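Cystalysin (PDB 1C7N) is a pyridoxal-5'-phosphate-binding protein with the fold of the class I and II aminotransferase family. Local coordinates at residues L156-F170 with I189-D203. Sequence-based numbering, arbitrary orientation.
Sequences LEKLSKDKNNKALLF and IKDIVLKSDLMLWSD. With PLP (pyridoxal-5'-phosphate), chain I.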
# COMPACT_ATOMS: atom_id res chain seq x y z
N LEU A 156 -10.17 -27.60 -20.24
CA LEU A 156 -10.70 -26.40 -19.60
C LEU A 156 -12.22 -26.47 -19.47
O LEU A 156 -12.77 -26.10 -18.43
CB LEU A 156 -10.30 -25.15 -20.38
CG LEU A 156 -10.81 -23.81 -19.82
CD1 LEU A 156 -10.31 -23.63 -18.39
CD2 LEU A 156 -10.33 -22.67 -20.70
N GLU A 157 -12.90 -26.94 -20.52
CA GLU A 157 -14.35 -27.03 -20.46
C GLU A 157 -14.75 -28.05 -19.40
O GLU A 157 -15.74 -27.88 -18.69
CB GLU A 157 -14.94 -27.44 -21.81
CG GLU A 157 -16.46 -27.26 -21.87
CD GLU A 157 -17.08 -27.68 -23.19
OE1 GLU A 157 -16.59 -27.22 -24.25
OE2 GLU A 157 -18.05 -28.46 -23.16
N LYS A 158 -13.97 -29.12 -19.30
CA LYS A 158 -14.23 -30.16 -18.32
C LYS A 158 -14.15 -29.58 -16.91
O LYS A 158 -15.05 -29.78 -16.10
CB LYS A 158 -13.21 -31.29 -18.46
CG LYS A 158 -13.41 -32.42 -17.46
CD LYS A 158 -12.40 -33.52 -17.69
CE LYS A 158 -12.54 -34.62 -16.65
NZ LYS A 158 -11.52 -35.69 -16.86
N LEU A 159 -13.09 -28.83 -16.64
CA LEU A 159 -12.90 -28.23 -15.33
C LEU A 159 -13.97 -27.21 -14.97
O LEU A 159 -14.35 -27.09 -13.81
CB LEU A 159 -11.52 -27.57 -15.25
CG LEU A 159 -10.30 -28.48 -15.38
CD1 LEU A 159 -9.04 -27.63 -15.48
CD2 LEU A 159 -10.22 -29.43 -14.19
N SER A 160 -14.45 -26.47 -15.97
CA SER A 160 -15.47 -25.46 -15.73
C SER A 160 -16.79 -26.08 -15.29
O SER A 160 -17.62 -25.43 -14.65
CB SER A 160 -15.71 -24.63 -17.00
OG SER A 160 -16.35 -25.41 -18.00
N LYS A 161 -16.98 -27.35 -15.64
CA LYS A 161 -18.21 -28.05 -15.29
C LYS A 161 -18.19 -28.52 -13.83
O LYS A 161 -19.23 -28.89 -13.29
CB LYS A 161 -18.41 -29.24 -16.23
CG LYS A 161 -18.83 -28.83 -17.64
CD LYS A 161 -18.15 -29.68 -18.71
CE LYS A 161 -18.41 -31.17 -18.52
NZ LYS A 161 -17.63 -31.99 -19.50
N ASP A 162 -17.01 -28.48 -13.21
CA ASP A 162 -16.88 -28.88 -11.81
C ASP A 162 -17.37 -27.74 -10.92
O ASP A 162 -16.71 -26.72 -10.77
CB ASP A 162 -15.42 -29.20 -11.47
CG ASP A 162 -15.25 -29.76 -10.06
OD1 ASP A 162 -16.18 -29.59 -9.23
OD2 ASP A 162 -14.20 -30.36 -9.78
N LYS A 163 -18.55 -27.94 -10.35
CA LYS A 163 -19.21 -26.97 -9.48
C LYS A 163 -18.34 -26.39 -8.37
O LYS A 163 -18.53 -25.23 -7.97
CB LYS A 163 -20.45 -27.63 -8.86
CG LYS A 163 -20.22 -29.07 -8.40
CD LYS A 163 -20.05 -30.02 -9.60
CE LYS A 163 -19.43 -31.35 -9.20
NZ LYS A 163 -19.15 -32.21 -10.38
N ASN A 164 -17.39 -27.17 -7.86
CA ASN A 164 -16.52 -26.68 -6.79
C ASN A 164 -15.58 -25.59 -7.27
O ASN A 164 -15.08 -24.79 -6.47
CB ASN A 164 -15.72 -27.83 -6.19
CG ASN A 164 -15.00 -27.41 -4.91
OD1 ASN A 164 -15.62 -26.94 -3.96
ND2 ASN A 164 -13.68 -27.59 -4.89
N ASN A 165 -15.32 -25.55 -8.57
CA ASN A 165 -14.44 -24.54 -9.14
C ASN A 165 -15.26 -23.27 -9.26
O ASN A 165 -16.32 -23.25 -9.89
CB ASN A 165 -13.90 -25.00 -10.49
CG ASN A 165 -13.06 -26.25 -10.37
OD1 ASN A 165 -12.44 -26.50 -9.34
ND2 ASN A 165 -13.02 -27.05 -11.43
N LYS A 166 -14.77 -22.20 -8.64
CA LYS A 166 -15.50 -20.94 -8.62
C LYS A 166 -15.03 -19.86 -9.59
O LYS A 166 -15.78 -18.92 -9.86
CB LYS A 166 -15.49 -20.37 -7.20
CG LYS A 166 -15.95 -21.37 -6.15
CD LYS A 166 -17.37 -21.85 -6.44
CE LYS A 166 -17.80 -22.94 -5.48
NZ LYS A 166 -19.19 -23.39 -5.74
N ALA A 167 -13.82 -19.99 -10.11
CA ALA A 167 -13.33 -18.98 -11.03
C ALA A 167 -12.12 -19.39 -11.85
O ALA A 167 -11.43 -20.37 -11.54
CB ALA A 167 -13.00 -17.70 -10.26
N LEU A 168 -11.87 -18.62 -12.90
CA LEU A 168 -10.75 -18.82 -13.79
C LEU A 168 -9.80 -17.63 -13.64
O LEU A 168 -10.16 -16.50 -13.98
CB LEU A 168 -11.22 -18.92 -15.24
CG LEU A 168 -10.11 -18.87 -16.30
CD1 LEU A 168 -9.12 -20.01 -16.05
CD2 LEU A 168 -10.71 -18.98 -17.70
N LEU A 169 -8.61 -17.88 -13.11
CA LEU A 169 -7.61 -16.84 -12.93
C LEU A 169 -6.78 -16.86 -14.22
O LEU A 169 -5.97 -17.76 -14.44
CB LEU A 169 -6.74 -17.15 -11.71
CG LEU A 169 -5.71 -16.10 -11.28
CD1 LEU A 169 -6.34 -14.72 -11.22
CD2 LEU A 169 -5.15 -16.50 -9.91
N PHE A 170 -6.99 -15.85 -15.05
CA PHE A 170 -6.35 -15.74 -16.35
C PHE A 170 -5.23 -14.70 -16.45
O PHE A 170 -5.33 -13.61 -15.88
CB PHE A 170 -7.44 -15.42 -17.38
CG PHE A 170 -7.08 -15.78 -18.79
CD1 PHE A 170 -6.85 -17.10 -19.15
CD2 PHE A 170 -6.99 -14.79 -19.77
CE1 PHE A 170 -6.54 -17.44 -20.46
CE2 PHE A 170 -6.68 -15.12 -21.08
CZ PHE A 170 -6.46 -16.45 -21.43
N ILE A 189 -12.85 -19.43 -24.80
CA ILE A 189 -12.81 -19.37 -23.35
C ILE A 189 -14.06 -18.66 -22.84
O ILE A 189 -14.65 -19.07 -21.84
CB ILE A 189 -11.56 -18.62 -22.85
CG1 ILE A 189 -10.30 -19.32 -23.38
CG2 ILE A 189 -11.54 -18.58 -21.32
CD1 ILE A 189 -9.01 -18.61 -23.04
N LYS A 190 -14.47 -17.60 -23.54
CA LYS A 190 -15.66 -16.85 -23.16
C LYS A 190 -16.88 -17.76 -23.13
O LYS A 190 -17.69 -17.70 -22.20
CB LYS A 190 -15.92 -15.70 -24.13
CG LYS A 190 -17.29 -15.05 -23.96
CD LYS A 190 -17.55 -14.00 -25.02
CE LYS A 190 -17.56 -14.60 -26.42
NZ LYS A 190 -18.73 -15.49 -26.69
N ASP A 191 -17.02 -18.60 -24.15
CA ASP A 191 -18.16 -19.52 -24.22
C ASP A 191 -18.15 -20.49 -23.05
O ASP A 191 -19.19 -20.74 -22.43
CB ASP A 191 -18.16 -20.29 -25.54
CG ASP A 191 -18.51 -19.41 -26.73
OD1 ASP A 191 -19.14 -18.34 -26.53
OD2 ASP A 191 -18.16 -19.79 -27.86
N ILE A 192 -16.98 -21.05 -22.75
CA ILE A 192 -16.85 -21.98 -21.64
C ILE A 192 -17.22 -21.30 -20.32
O ILE A 192 -17.89 -21.88 -19.47
CB ILE A 192 -15.39 -22.51 -21.54
CG1 ILE A 192 -15.04 -23.31 -22.79
CG2 ILE A 192 -15.23 -23.37 -20.28
CD1 ILE A 192 -13.62 -23.85 -22.79
N VAL A 193 -16.79 -20.05 -20.17
CA VAL A 193 -17.07 -19.30 -18.95
C VAL A 193 -18.55 -18.97 -18.78
O VAL A 193 -19.12 -19.22 -17.72
CB VAL A 193 -16.27 -17.98 -18.90
CG1 VAL A 193 -16.72 -17.13 -17.72
CG2 VAL A 193 -14.78 -18.29 -18.79
N LEU A 194 -19.17 -18.41 -19.82
CA LEU A 194 -20.59 -18.05 -19.76
C LEU A 194 -21.49 -19.28 -19.62
O LEU A 194 -22.62 -19.18 -19.14
CB LEU A 194 -20.98 -17.27 -21.02
CG LEU A 194 -20.25 -15.94 -21.25
CD1 LEU A 194 -20.76 -15.31 -22.54
CD2 LEU A 194 -20.47 -15.01 -20.07
N LYS A 195 -20.97 -20.43 -20.05
CA LYS A 195 -21.68 -21.71 -19.99
C LYS A 195 -21.70 -22.29 -18.58
O LYS A 195 -22.54 -23.13 -18.25
CB LYS A 195 -21.01 -22.70 -20.94
CG LYS A 195 -21.24 -24.16 -20.62
CD LYS A 195 -20.20 -25.05 -21.31
CE LYS A 195 -18.78 -24.72 -20.85
NZ LYS A 195 -18.60 -24.84 -19.37
N SER A 196 -20.76 -21.85 -17.75
CA SER A 196 -20.65 -22.34 -16.37
C SER A 196 -20.90 -21.20 -15.39
O SER A 196 -21.29 -20.11 -15.78
CB SER A 196 -19.27 -22.92 -16.13
OG SER A 196 -18.28 -21.91 -16.24
N ASP A 197 -20.66 -21.47 -14.11
CA ASP A 197 -20.84 -20.46 -13.08
C ASP A 197 -19.50 -19.87 -12.67
O ASP A 197 -19.37 -19.28 -11.59
CB ASP A 197 -21.53 -21.06 -11.84
CG ASP A 197 -22.90 -21.63 -12.15
OD1 ASP A 197 -23.67 -20.96 -12.89
OD2 ASP A 197 -23.22 -22.73 -11.65
N LEU A 198 -18.50 -20.03 -13.54
CA LEU A 198 -17.17 -19.51 -13.27
C LEU A 198 -17.13 -18.00 -13.38
O LEU A 198 -17.78 -17.40 -14.25
CB LEU A 198 -16.14 -20.09 -14.24
CG LEU A 198 -15.64 -21.52 -14.04
CD1 LEU A 198 -14.69 -21.87 -15.18
CD2 LEU A 198 -14.92 -21.64 -12.70
N MET A 199 -16.36 -17.38 -12.50
CA MET A 199 -16.19 -15.94 -12.51
C MET A 199 -14.91 -15.78 -13.34
O MET A 199 -14.18 -16.75 -13.52
CB MET A 199 -15.98 -15.46 -11.08
CG MET A 199 -16.22 -13.98 -10.87
SD MET A 199 -16.33 -13.62 -9.11
CE MET A 199 -16.14 -11.84 -9.14
N LEU A 200 -14.64 -14.59 -13.85
CA LEU A 200 -13.42 -14.38 -14.62
C LEU A 200 -12.52 -13.32 -13.99
O LEU A 200 -12.92 -12.16 -13.85
CB LEU A 200 -13.73 -13.96 -16.06
CG LEU A 200 -12.49 -13.61 -16.90
CD1 LEU A 200 -11.62 -14.85 -17.09
CD2 LEU A 200 -12.90 -13.04 -18.24
N TRP A 201 -11.32 -13.73 -13.60
CA TRP A 201 -10.35 -12.81 -13.01
C TRP A 201 -9.21 -12.73 -14.03
O TRP A 201 -8.35 -13.61 -14.07
CB TRP A 201 -9.81 -13.36 -11.68
CG TRP A 201 -10.87 -13.71 -10.67
CD1 TRP A 201 -12.16 -13.26 -10.63
CD2 TRP A 201 -10.71 -14.59 -9.55
NE1 TRP A 201 -12.81 -13.80 -9.54
CE2 TRP A 201 -11.95 -14.62 -8.86
CE3 TRP A 201 -9.65 -15.35 -9.05
CZ2 TRP A 201 -12.15 -15.38 -7.71
CZ3 TRP A 201 -9.84 -16.11 -7.90
CH2 TRP A 201 -11.09 -16.12 -7.25
N SER A 202 -9.21 -11.68 -14.84
CA SER A 202 -8.21 -11.50 -15.88
C SER A 202 -7.09 -10.52 -15.52
O SER A 202 -7.33 -9.31 -15.38
CB SER A 202 -8.90 -11.05 -17.17
OG SER A 202 -8.00 -11.09 -18.26
N ASP A 203 -5.88 -11.05 -15.37
CA ASP A 203 -4.71 -10.24 -15.04
C ASP A 203 -4.07 -9.80 -16.35
O ASP A 203 -3.43 -10.60 -17.05
CB ASP A 203 -3.72 -11.06 -14.20
CG ASP A 203 -2.49 -10.27 -13.77
OD1 ASP A 203 -1.75 -10.76 -12.88
OD2 ASP A 203 -2.26 -9.17 -14.31
N1 PLP I . 0.74 -10.15 -12.47
C2 PLP I . 1.71 -10.65 -13.36
C2A PLP I . 1.20 -11.69 -14.33
C3 PLP I . 3.04 -10.03 -13.28
O3 PLP I . 3.93 -10.63 -14.07
C4 PLP I . 3.26 -8.96 -12.39
C4A PLP I . 4.54 -8.26 -12.35
C5 PLP I . 2.13 -8.50 -11.53
C6 PLP I . 0.91 -9.12 -11.57
C5A PLP I . 2.31 -7.14 -10.87
O4P PLP I . 2.20 -6.94 -9.51
P PLP I . 2.32 -5.38 -9.09
O1P PLP I . 2.53 -5.47 -7.65
O2P PLP I . 1.01 -4.70 -9.44
O3P PLP I . 3.45 -4.74 -9.79
O HOH W 1 -18.21 -18.26 -8.79
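Ala167 sets its CB over one face of the Trp201 indole, 3.7 Å from the centroid of the six-membered ring, a CH-pi contact. Leu169 CD1 lies at the edge of the same ring. A weak bond from Trp201 NE1 to Met199 SD, in the ring plane, may help fix the indole's rotation. Five backbone bonds join the parallel strands 165-170 and 199-203, from Met199 N to Lys166 O at one end to Asp203 N to Phe170 O, 2.7 Å, at the other. At the start of the pair a water bridges Lys166 O and Asp197 O.

On the opposite face of the sheet, helix 189-195 packs against the strand. Ile189 CG2 meets Leu168 CD2 at 3.7 Å, and Ile189 CD1 reaches Phe170 CZ. Leu198 is wedged between helix 156-160 and strand 165-170. Leu198 CD1 presses on Ser160 CB at 3.5 Å. Leu198 CD2 lies 3.3 Å from Ala167 N. Ile192 CG2 also packs on Ser160.

The exposed rim of Glu157 and Lys195 is looser. Lys195 bends at chi3 (61°) and chi4, which brings Lys195 NZ to Ser160 OG at 2.7 Å and to Ile192 O. Ser160 OG in turn donates to Glu157 O. Glu157 CG packs on Lys195 CE, but its carboxylate does not touch NZ.

Beyond the last strand bond, Asp203 OD1 sits 2.6 Å from N1 of pyridoxal-5'-phosphate. Ile205 N holds Asp203 OD2. Strand 165-171, helix 183-195 and strand 199-203 form a beta-alpha-beta crossover in the large mixed sheet of the fold type I PLP-dependent family.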